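Local coordinates for protein aminoglycoside N(6')acetyltransferase (Legionella pneumophila subsp. pneumophila, PDB 3F5B) that probably transfers an acyl group, acetyl in related GNAT enzymes, to the 6'-amino group of aminoglycosides, at residues S112-M115 and I116-I120; A158-P162 and V163-K167; C171-D174 and L175-Q178. All coordinates share one frame; numbering follows the deposited sequence.

Contact 1: S112-M115 and I116-I120; sequences SVQM and IHEFI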
ATOM      1  N   SER A 112      -2.875 -10.832   4.132  1.00 25.97           N
ATOM      2  CA  SER A 112      -2.673  -9.581   3.383  1.00 27.04           C
ATOM      3  C   SER A 112      -3.942  -8.726   3.404  1.00 26.84           C
ATOM      4  O   SER A 112      -3.865  -7.519   3.566  1.00 26.18           O
ATOM      5  CB  SER A 112      -2.273  -9.865   1.941  1.00 28.86           C
ATOM      6  OG  SER A 112      -1.019 -10.530   1.918  1.00 34.82           O
ATOM      7  N   VAL A 113      -5.108  -9.367   3.270  1.00 25.57           N
ATOM      8  CA  VAL A 113      -6.372  -8.667   3.298  1.00 25.59           C
ATOM      9  C   VAL A 113      -6.554  -8.045   4.686  1.00 25.80           C
ATOM     10  O   VAL A 113      -6.948  -6.880   4.825  1.00 25.02           O
ATOM     11  CB  VAL A 113      -7.564  -9.600   2.911  1.00 26.07           C
ATOM     12  CG1 VAL A 113      -8.902  -8.901   3.173  1.00 26.15           C
ATOM     13  CG2 VAL A 113      -7.461 -10.000   1.425  1.00 27.17           C
ATOM     14  N   GLN A 114      -6.244  -8.810   5.720  1.00 25.39           N
ATOM     15  CA  GLN A 114      -6.410  -8.294   7.056  1.00 24.45           C
ATOM     16  C   GLN A 114      -5.475  -7.099   7.242  1.00 25.44           C
ATOM     17  O   GLN A 114      -5.850  -6.100   7.818  1.00 25.31           O
ATOM     18  CB  GLN A 114      -6.110  -9.367   8.099  1.00 26.92           C
ATOM     19  CG  GLN A 114      -6.321  -8.872   9.548  1.00 28.67           C
ATOM     20  CD  GLN A 114      -6.060  -9.950  10.581  1.00 31.39           C
ATOM     21  OE1 GLN A 114      -6.035 -11.136  10.249  1.00 30.91           O
ATOM     22  NE2 GLN A 114      -5.870  -9.547  11.847  1.00 29.79           N
HETATM   23  N   MSE A 115      -4.247  -7.219   6.783  1.00 24.16           N
HETATM   24  CA  MSE A 115      -3.297  -6.098   6.949  1.00 26.32           C
HETATM   25  C   MSE A 115      -3.773  -4.848   6.212  1.00 26.86           C
HETATM   26  O   MSE A 115      -3.694  -3.720   6.756  1.00 24.17           O
HETATM   27  CB  MSE A 115      -1.892  -6.475   6.491  1.00 25.84           C
HETATM   28  CG  MSE A 115      -0.816  -5.439   6.917  1.00 29.52           C
HETATM   29 SE   MSE A 115       0.562  -5.300   5.542  0.80 30.74          SE
HETATM   30  CE  MSE A 115      -0.566  -4.611   4.159  1.00 32.26           C
ATOM     31  N   ILE A 116      -4.240  -5.046   4.974  1.00 24.34           N
ATOM     32  CA  ILE A 116      -4.778  -3.936   4.198  1.00 26.09           C
ATOM     33  C   ILE A 116      -5.909  -3.256   4.977  1.00 25.90           C
ATOM     34  O   ILE A 116      -5.890  -2.028   5.162  1.00 25.81           O
ATOM     35  CB  ILE A 116      -5.283  -4.402   2.787  1.00 25.74           C
ATOM     36  CG1 ILE A 116      -4.096  -4.783   1.881  1.00 25.96           C
ATOM     37  CG2 ILE A 116      -6.211  -3.333   2.171  1.00 26.79           C
ATOM     38  CD1 ILE A 116      -4.471  -5.578   0.637  1.00 24.37           C
ATOM     39  N   HIS A 117      -6.875  -4.046   5.446  1.00 25.66           N
ATOM     40  CA  HIS A 117      -8.012  -3.481   6.172  1.00 26.38           C
ATOM     41  C   HIS A 117      -7.599  -2.778   7.457  1.00 26.60           C
ATOM     42  O   HIS A 117      -8.062  -1.659   7.745  1.00 24.50           O
ATOM     43  CB  HIS A 117      -9.082  -4.513   6.477  1.00 27.68           C
ATOM     44  CG  HIS A 117      -9.803  -5.004   5.258  1.00 28.21           C
ATOM     45  ND1 HIS A 117     -10.677  -6.063   5.301  1.00 27.53           N
ATOM     46  CD2 HIS A 117      -9.748  -4.607   3.963  1.00 27.80           C
ATOM     47  CE1 HIS A 117     -11.149  -6.289   4.086  1.00 28.26           C
ATOM     48  NE2 HIS A 117     -10.612  -5.410   3.258  1.00 29.40           N
ATOM     49  N   GLU A 118      -6.712  -3.406   8.214  1.00 22.26           N
ATOM     50  CA  GLU A 118      -6.252  -2.754   9.454  1.00 22.73           C
ATOM     51  C   GLU A 118      -5.456  -1.476   9.191  1.00 22.91           C
ATOM     52  O   GLU A 118      -5.538  -0.510   9.949  1.00 24.43           O
ATOM     53  CB  GLU A 118      -5.434  -3.736  10.289  1.00 23.73           C
ATOM     54  CG  GLU A 118      -6.287  -4.874  10.897  1.00 23.55           C
ATOM     55  CD  GLU A 118      -5.465  -5.745  11.846  1.00 25.16           C
ATOM     56  OE1 GLU A 118      -4.272  -5.436  11.995  1.00 25.92           O
ATOM     57  OE2 GLU A 118      -5.993  -6.730  12.434  1.00 23.62           O
ATOM     58  N   PHE A 119      -4.663  -1.454   8.131  1.00 22.78           N
ATOM     59  CA  PHE A 119      -3.917  -0.232   7.795  1.00 23.60           C
ATOM     60  C   PHE A 119      -4.856   0.929   7.454  1.00 24.25           C
ATOM     61  O   PHE A 119      -4.718   2.049   7.994  1.00 22.09           O
ATOM     62  CB  PHE A 119      -2.954  -0.509   6.663  1.00 25.16           C
ATOM     63  CG  PHE A 119      -2.170   0.698   6.201  1.00 27.14           C
ATOM     64  CD1 PHE A 119      -1.216   1.306   7.029  1.00 26.86           C
ATOM     65  CD2 PHE A 119      -2.377   1.215   4.928  1.00 28.74           C
ATOM     66  CE1 PHE A 119      -0.481   2.426   6.587  1.00 28.77           C
ATOM     67  CE2 PHE A 119      -1.639   2.342   4.473  1.00 29.29           C
ATOM     68  CZ  PHE A 119      -0.697   2.938   5.301  1.00 28.61           C
ATOM     69  N   ILE A 120      -5.819   0.658   6.571  1.00 23.83           N
ATOM     70  CA  ILE A 120      -6.782   1.688   6.174  1.00 24.36           C
ATOM     71  C   ILE A 120      -7.580   2.200   7.365  1.00 23.85           C
ATOM     72  O   ILE A 120      -7.720   3.415   7.522  1.00 22.61           O
ATOM     73  CB  ILE A 120      -7.756   1.194   5.069  1.00 24.12           C
ATOM     74  CG1 ILE A 120      -6.956   0.938   3.800  1.00 25.90           C
ATOM     75  CG2 ILE A 120      -8.870   2.264   4.809  1.00 26.03           C
ATOM     76  CD1 ILE A 120      -7.663   0.028   2.781  1.00 26.33           C
TER
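Helix 109-123, the crossover helix of the beta-alpha-beta unit between strands 94-101 and 129-132, brings Gln114 beside Glu118 and Val113 beside His117, one turn apart. Gln114 NE2 donates to Glu118 OE2 at 2.9 Å in a nearly straight bond of 178°. The two side chains run alongside each other, amide and carboxylate planes 70° apart, and the donor meets OE2 from above the carboxylate plane. In Gln114 a chi1 of -178° sends the chain alongside Glu118, and its extended form gives NE2 the length to reach the acid. A glutamate suits this buried place because the carboxylate has further donors: its OE2 also accepts from Arg14 N and its OE1 from Phe15 N, tying the helix to the chain entering strand 15-19.

In the second pair a methyl meets a ring. Val113 CG1 lies over the face of the His117 imidazole, 3.9 Å from its centroid, a CH-pi contact, while His117 NE2 is hydrogen-bonded to Ala148 O at the end of helix 139-148. Backbone bonds of the alpha-helical i to i+4 kind run beneath, such as Phe119 N to Met115 O at 2.8 Å. Met115, Ile116 and Phe119 face the sheet: Met115, present as selenomethionine, brings CE to 4.2 Å from Ile116 CG1 and also packs on Phe76, Ile116 rests on Leu99, and the Phe119 ring makes edge-to-face contacts with Trp67 and Phe17.

Contact 2: A158-P162 and V163-K167; sequences ASWHP and VPHYK
His165 is gripped from several directions by the end of strand 151-158 and the turn after it. Ala158 CB sits over one face of its imidazole, 3.7 Å from the ring centroid in a CH-pi contact, and a methyl is small enough to let the ring lie this close. His165 NE2 donates to His161 O at 3.3 Å, a rather bent bond of 142° that lies in the carbonyl plane but is tilted from the ring plane. Trp160 turns the edge of its indole toward the face of His165, six-membered ring to imidazole centroids 5.5 Å apart and planes at 67°. The indole comes back over the turn because its CG lies between the backbone N and the carbonyl carbon (chi1 66°).

The same carbonyl closes an inverse gamma turn centred on Pro162, where Val163 N reaches His161 O at 2.7 Å; proline's fixed phi suits that centre. His161 O thus has two donors, one from the backbone and one from a side chain. This turn lies between strand 151-158 and strand 164-171, antiparallel neighbours at one end of the mixed sheet of the acetyltransferase fold.

Further out, Val163 CG2 lies over one face of the His161 ring in a CH-pi contact, 3.6 Å from its centroid; the branch at CB brings a methyl close to the backbone, where the ring lies. That imidazole also meets His42 edge-to-face. On the neighbouring strand, His165 pairs through its backbone with Phe156, whose ring also meets the His165 imidazole, and Pro164 makes a backbone hydrogen bond with Ile136 of a nearby loop.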
ATOM      1  N   ALA A 158       1.608   2.413 -17.313  1.00 25.46           N
ATOM      2  CA  ALA A 158       2.309   3.181 -16.264  1.00 26.56           C
ATOM      3  C   ALA A 158       3.545   3.856 -16.829  1.00 26.99           C
ATOM      4  O   ALA A 158       4.292   3.213 -17.556  1.00 25.48           O
ATOM      5  CB  ALA A 158       2.700   2.256 -15.117  1.00 27.65           C
ATOM      6  N   SER A 159       3.779   5.130 -16.471  1.00 26.86           N
ATOM      7  CA  SER A 159       4.918   5.865 -17.005  1.00 28.96           C
ATOM      8  C   SER A 159       6.244   5.204 -16.625  1.00 29.37           C
ATOM      9  O   SER A 159       7.177   5.210 -17.417  1.00 28.96           O
ATOM     10  CB  SER A 159       4.909   7.343 -16.581  1.00 30.00           C
ATOM     11  OG  SER A 159       4.842   7.448 -15.176  1.00 31.34           O
ATOM     12  N   TRP A 160       6.292   4.594 -15.446  1.00 30.64           N
ATOM     13  CA  TRP A 160       7.538   4.066 -14.887  1.00 33.80           C
ATOM     14  C   TRP A 160       7.806   2.632 -15.373  1.00 34.02           C
ATOM     15  O   TRP A 160       8.925   2.125 -15.253  1.00 35.75           O
ATOM     16  CB  TRP A 160       7.503   4.144 -13.328  1.00 34.47           C
ATOM     17  CG  TRP A 160       6.468   3.247 -12.715  1.00 35.13           C
ATOM     18  CD1 TRP A 160       6.649   1.957 -12.303  1.00 34.96           C
ATOM     19  CD2 TRP A 160       5.083   3.554 -12.470  1.00 36.08           C
ATOM     20  NE1 TRP A 160       5.470   1.438 -11.836  1.00 36.04           N
ATOM     21  CE2 TRP A 160       4.491   2.395 -11.923  1.00 36.17           C
ATOM     22  CE3 TRP A 160       4.288   4.692 -12.663  1.00 36.88           C
ATOM     23  CZ2 TRP A 160       3.140   2.345 -11.542  1.00 37.25           C
ATOM     24  CZ3 TRP A 160       2.940   4.643 -12.293  1.00 37.01           C
ATOM     25  CH2 TRP A 160       2.382   3.476 -11.742  1.00 37.55           C
ATOM     26  N   HIS A 161       6.770   1.989 -15.913  1.00 32.02           N
ATOM     27  CA  HIS A 161       6.818   0.587 -16.319  1.00 30.60           C
ATOM     28  C   HIS A 161       5.683   0.389 -17.329  1.00 29.71           C
ATOM     29  O   HIS A 161       4.586  -0.037 -16.934  1.00 29.53           O
ATOM     30  CB  HIS A 161       6.657  -0.350 -15.087  1.00 29.21           C
ATOM     31  CG  HIS A 161       6.729  -1.814 -15.419  1.00 29.62           C
ATOM     32  ND1 HIS A 161       7.416  -2.298 -16.514  1.00 30.70           N
ATOM     33  CD2 HIS A 161       6.210  -2.902 -14.792  1.00 29.16           C
ATOM     34  CE1 HIS A 161       7.306  -3.618 -16.557  1.00 31.10           C
ATOM     35  NE2 HIS A 161       6.573  -4.008 -15.528  1.00 30.76           N
ATOM     36  N   PRO A 162       5.923   0.755 -18.616  1.00 27.95           N
ATOM     37  CA  PRO A 162       4.833   0.912 -19.597  1.00 27.12           C
ATOM     38  C   PRO A 162       4.213  -0.396 -20.113  1.00 26.56           C
ATOM     39  O   PRO A 162       4.285  -0.698 -21.303  1.00 25.75           O
ATOM     40  CB  PRO A 162       5.478   1.717 -20.752  1.00 27.11           C
ATOM     41  CG  PRO A 162       6.950   1.535 -20.597  1.00 27.93           C
ATOM     42  CD  PRO A 162       7.228   1.235 -19.140  1.00 28.45           C
ATOM     43  N   VAL A 163       3.614  -1.127 -19.187  1.00 25.82           N
ATOM     44  CA  VAL A 163       2.843  -2.323 -19.448  1.00 26.54           C
ATOM     45  C   VAL A 163       1.440  -2.078 -18.858  1.00 26.56           C
ATOM     46  O   VAL A 163       1.234  -1.117 -18.100  1.00 26.76           O
ATOM     47  CB  VAL A 163       3.506  -3.561 -18.774  1.00 26.91           C
ATOM     48  CG1 VAL A 163       4.912  -3.785 -19.369  1.00 28.38           C
ATOM     49  CG2 VAL A 163       3.595  -3.380 -17.278  1.00 27.26           C
ATOM     50  N   PRO A 164       0.461  -2.934 -19.203  1.00 26.25           N
ATOM     51  CA  PRO A 164      -0.861  -2.685 -18.624  1.00 25.65           C
ATOM     52  C   PRO A 164      -0.946  -2.852 -17.107  1.00 24.92           C
ATOM     53  O   PRO A 164      -0.342  -3.783 -16.533  1.00 24.78           O
ATOM     54  CB  PRO A 164      -1.767  -3.682 -19.375  1.00 25.45           C
ATOM     55  CG  PRO A 164      -1.037  -3.906 -20.693  1.00 26.14           C
ATOM     56  CD  PRO A 164       0.409  -3.981 -20.236  1.00 25.67           C
ATOM     57  N   HIS A 165      -1.690  -1.939 -16.474  1.00 23.23           N
ATOM     58  CA  HIS A 165      -1.956  -1.934 -15.038  1.00 24.30           C
ATOM     59  C   HIS A 165      -3.453  -1.671 -14.842  1.00 25.20           C
ATOM     60  O   HIS A 165      -4.108  -1.096 -15.715  1.00 26.70           O
ATOM     61  CB  HIS A 165      -1.183  -0.812 -14.307  1.00 23.68           C
ATOM     62  CG  HIS A 165       0.298  -0.981 -14.305  1.00 24.65           C
ATOM     63  ND1 HIS A 165       1.037  -1.118 -13.142  1.00 26.46           N
ATOM     64  CD2 HIS A 165       1.189  -1.008 -15.320  1.00 22.90           C
ATOM     65  CE1 HIS A 165       2.318  -1.232 -13.448  1.00 24.36           C
ATOM     66  NE2 HIS A 165       2.434  -1.157 -14.762  1.00 27.33           N
ATOM     67  N   TYR A 166      -3.993  -2.083 -13.706  1.00 26.33           N
ATOM     68  CA  TYR A 166      -5.362  -1.750 -13.343  1.00 27.12           C
ATOM     69  C   TYR A 166      -5.339  -0.537 -12.415  1.00 27.94           C
ATOM     70  O   TYR A 166      -4.424  -0.386 -11.635  1.00 28.23           O
ATOM     71  CB  TYR A 166      -5.998  -2.891 -12.551  1.00 28.10           C
ATOM     72  CG  TYR A 166      -6.440  -4.095 -13.374  1.00 28.53           C
ATOM     73  CD1 TYR A 166      -7.218  -3.930 -14.518  1.00 29.25           C
ATOM     74  CD2 TYR A 166      -6.110  -5.395 -12.971  1.00 29.88           C
ATOM     75  CE1 TYR A 166      -7.659  -5.042 -15.273  1.00 29.29           C
ATOM     76  CE2 TYR A 166      -6.541  -6.539 -13.710  1.00 29.85           C
ATOM     77  CZ  TYR A 166      -7.311  -6.339 -14.849  1.00 29.23           C
ATOM     78  OH  TYR A 166      -7.725  -7.405 -15.572  1.00 30.09           O
ATOM     79  N   LYS A 167      -6.367   0.295 -12.496  1.00 28.17           N
ATOM     80  CA  LYS A 167      -6.647   1.255 -11.459  1.00 29.41           C
ATOM     81  C   LYS A 167      -7.759   0.610 -10.637  1.00 29.33           C
ATOM     82  O   LYS A 167      -8.779   0.191 -11.204  1.00 29.15           O
ATOM     83  CB  LYS A 167      -7.121   2.558 -12.089  1.00 31.53           C
ATOM     84  CG  LYS A 167      -6.565   3.792 -11.409  1.00 37.03           C
ATOM     85  CD  LYS A 167      -7.233   5.083 -11.886  1.00 38.22           C
ATOM     86  CE  LYS A 167      -6.928   6.212 -10.916  1.00 40.88           C
ATOM     87  NZ  LYS A 167      -8.163   7.054 -10.703  1.00 42.36           N
TER

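Contact 3: C171-D174 and L175-Q178; sequences CIED and LKKQ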
ATOM      1  N   CYS A 171     -13.921   1.763  -1.306  1.00 29.85           N
ATOM      2  CA  CYS A 171     -14.698   2.723  -0.531  0.50 30.18           C
ATOM      3  C   CYS A 171     -14.554   2.461   0.971  1.00 30.83           C
ATOM      4  O   CYS A 171     -15.031   1.447   1.480  1.00 30.93           O
ATOM      5  CB  CYS A 171     -16.164   2.694  -0.956  0.50 29.76           C
ATOM      6  SG  CYS A 171     -17.239   3.621   0.127  0.50 29.22           S
ATOM      7  N   ILE A 172     -13.904   3.388   1.669  1.00 30.31           N
ATOM      8  CA  ILE A 172     -13.639   3.216   3.103  1.00 30.67           C
ATOM      9  C   ILE A 172     -14.933   3.033   3.910  1.00 31.99           C
ATOM     10  O   ILE A 172     -14.984   2.208   4.823  1.00 31.10           O
ATOM     11  CB  ILE A 172     -12.707   4.335   3.633  1.00 30.76           C
ATOM     12  CG1 ILE A 172     -11.374   4.277   2.846  1.00 30.56           C
ATOM     13  CG2 ILE A 172     -12.526   4.290   5.166  1.00 31.32           C
ATOM     14  CD1 ILE A 172     -10.249   5.167   3.378  1.00 29.87           C
ATOM     15  N   GLU A 173     -15.995   3.744   3.535  1.00 32.43           N
ATOM     16  CA  GLU A 173     -17.246   3.632   4.280  1.00 34.84           C
ATOM     17  C   GLU A 173     -17.957   2.292   4.053  1.00 35.32           C
ATOM     18  O   GLU A 173     -18.553   1.756   4.981  1.00 35.82           O
ATOM     19  CB  GLU A 173     -18.152   4.840   4.043  1.00 36.02           C
ATOM     20  CG  GLU A 173     -17.644   6.155   4.703  1.00 37.36           C
ATOM     21  CD  GLU A 173     -17.478   6.103   6.247  1.00 38.94           C
ATOM     22  OE1 GLU A 173     -18.405   5.668   6.966  1.00 38.82           O
ATOM     23  OE2 GLU A 173     -16.412   6.531   6.752  1.00 40.29           O
ATOM     24  N   ASP A 174     -17.846   1.728   2.852  1.00 35.39           N
ATOM     25  CA  ASP A 174     -18.260   0.343   2.624  1.00 36.25           C
ATOM     26  C   ASP A 174     -17.452  -0.611   3.476  1.00 36.15           C
ATOM     27  O   ASP A 174     -18.012  -1.522   4.083  1.00 35.75           O
ATOM     28  CB  ASP A 174     -18.081  -0.066   1.170  1.00 37.97           C
ATOM     29  CG  ASP A 174     -19.149   0.487   0.274  1.00 40.17           C
ATOM     30  OD1 ASP A 174     -20.269   0.759   0.757  1.00 41.38           O
ATOM     31  OD2 ASP A 174     -18.871   0.661  -0.932  1.00 42.59           O
ATOM     32  N   LEU A 175     -16.136  -0.408   3.504  1.00 35.98           N
ATOM     33  CA  LEU A 175     -15.256  -1.235   4.324  1.00 36.39           C
ATOM     34  C   LEU A 175     -15.751  -1.278   5.769  1.00 37.61           C
ATOM     35  O   LEU A 175     -15.901  -2.354   6.334  1.00 36.15           O
ATOM     36  CB  LEU A 175     -13.798  -0.758   4.271  1.00 35.96           C
ATOM     37  CG  LEU A 175     -12.839  -1.429   5.282  1.00 36.04           C
ATOM     38  CD1 LEU A 175     -12.867  -2.958   5.162  1.00 36.49           C
ATOM     39  CD2 LEU A 175     -11.385  -0.913   5.182  1.00 34.39           C
ATOM     40  N   LYS A 176     -16.008  -0.108   6.352  1.00 38.93           N
ATOM     41  CA  LYS A 176     -16.507  -0.023   7.729  1.00 40.51           C
ATOM     42  C   LYS A 176     -17.848  -0.738   7.933  1.00 43.55           C
ATOM     43  O   LYS A 176     -18.003  -1.548   8.848  1.00 44.31           O
ATOM     44  CB  LYS A 176     -16.627   1.442   8.163  1.00 38.80           C
ATOM     45  CG  LYS A 176     -15.286   2.182   8.210  1.00 35.54           C
ATOM     46  CD  LYS A 176     -15.487   3.583   8.749  1.00 34.15           C
ATOM     47  CE  LYS A 176     -14.234   4.419   8.609  1.00 32.16           C
ATOM     48  NZ  LYS A 176     -14.478   5.818   9.081  1.00 30.01           N
ATOM     49  N   LYS A 177     -18.812  -0.444   7.075  1.00 46.53           N
ATOM     50  CA  LYS A 177     -20.135  -1.031   7.213  1.00 49.79           C
ATOM     51  C   LYS A 177     -20.083  -2.554   7.074  1.00 52.24           C
ATOM     52  O   LYS A 177     -20.871  -3.266   7.697  1.00 52.84           O
ATOM     53  CB  LYS A 177     -21.117  -0.407   6.222  1.00 49.59           C
ATOM     54  CG  LYS A 177     -21.628   0.959   6.655  1.00 50.26           C
ATOM     55  CD  LYS A 177     -22.340   1.682   5.523  1.00 50.06           C
ATOM     56  CE  LYS A 177     -22.766   3.088   5.944  1.00 49.93           C
ATOM     57  NZ  LYS A 177     -23.130   3.933   4.760  1.00 49.56           N
ATOM     58  N   GLN A 178     -19.130  -3.040   6.281  1.00 55.08           N
ATOM     59  CA  GLN A 178     -18.954  -4.473   6.055  1.00 56.85           C
ATOM     60  C   GLN A 178     -17.955  -5.089   7.030  1.00 57.42           C
ATOM     61  O   GLN A 178     -17.782  -6.311   7.063  1.00 58.01           O
ATOM     62  CB  GLN A 178     -18.528  -4.731   4.609  1.00 58.07           C
ATOM     63  CG  GLN A 178     -19.631  -4.429   3.595  1.00 59.66           C
ATOM     64  CD  GLN A 178     -19.441  -5.151   2.267  1.00 60.55           C
ATOM     65  OE1 GLN A 178     -18.445  -4.946   1.562  1.00 61.47           O
ATOM     66  NE2 GLN A 178     -20.412  -5.991   1.912  1.00 60.90           N
TER
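Ile172 CG2 touches Lys176 CE at 3.8 Å one turn along helix 172-178, where the tightly packed flank of this short helix passes into its polar one. On the packed flank Ile172 lies on Ile120, and Leu175 on His117 and Leu121, all of helix 109-123; branched aliphatic residues suit this inner face. Leu175 CB passes 3.2 Å from Ile172 O. The methylenes of Lys176 join this face too, resting on Leu121, so that a long aliphatic stem serves packing while the amine goes to Ser125 O and Glu173.

At that amine, Lys176 NZ meets Glu173 OE2 at 3.1 Å in a salt bridge, approaching the syn side of the carboxylate about 25° out of its plane. The lysine is extended, whereas Glu173 folds back through chi2 (-60°) to bring its acid to Lys176. Lys128 adds a long, weak ion pair to Glu173 OE2.

The solvent side is looser. Asp174, Lys177 and Gln178 are exposed, and the nearest approach of opposite charges there, Glu173 OE1 to Lys177 NZ, is 5.5 Å, too long for contact. What crosses the contact there is backbone bonding, as in Gln178 N to Asp174 O at 2.9 Å. At the N-terminal end of the helix, in one of two conformers of Cys171, its SG lies 3.4 Å from Asp174 N, so this capping bond, to a thiol where serine or aspartate is more familiar, is tentative; Cys171 nonetheless holds the N-cap position of an alpha-helix begun directly from the end of a beta-strand.

The three contacts come in numerical order along the chain. Contact 1 lies on helix 109-123, its centre about 9 Å from that of the molecule; contact 2 lies about 24 Å from it, centre to centre, on the opposite side of the chain's centre. Strand 164-171 then leads on to contact 3, the centres of contacts 2 and 3 about 28 Å apart, and helix 172-178 follows directly. Contacts 1 and 3, about 13 Å apart by centres, touch: Ile120 CG2 meets Ile172 CD1 at 3.5 Å. The C-terminal helix thus packs against the crossover helix of the GNAT fold, while contact 2 sits at the turn joining strands 151-158 and 164-171, the His165 side chain about 6 Å from bound cyclohexane.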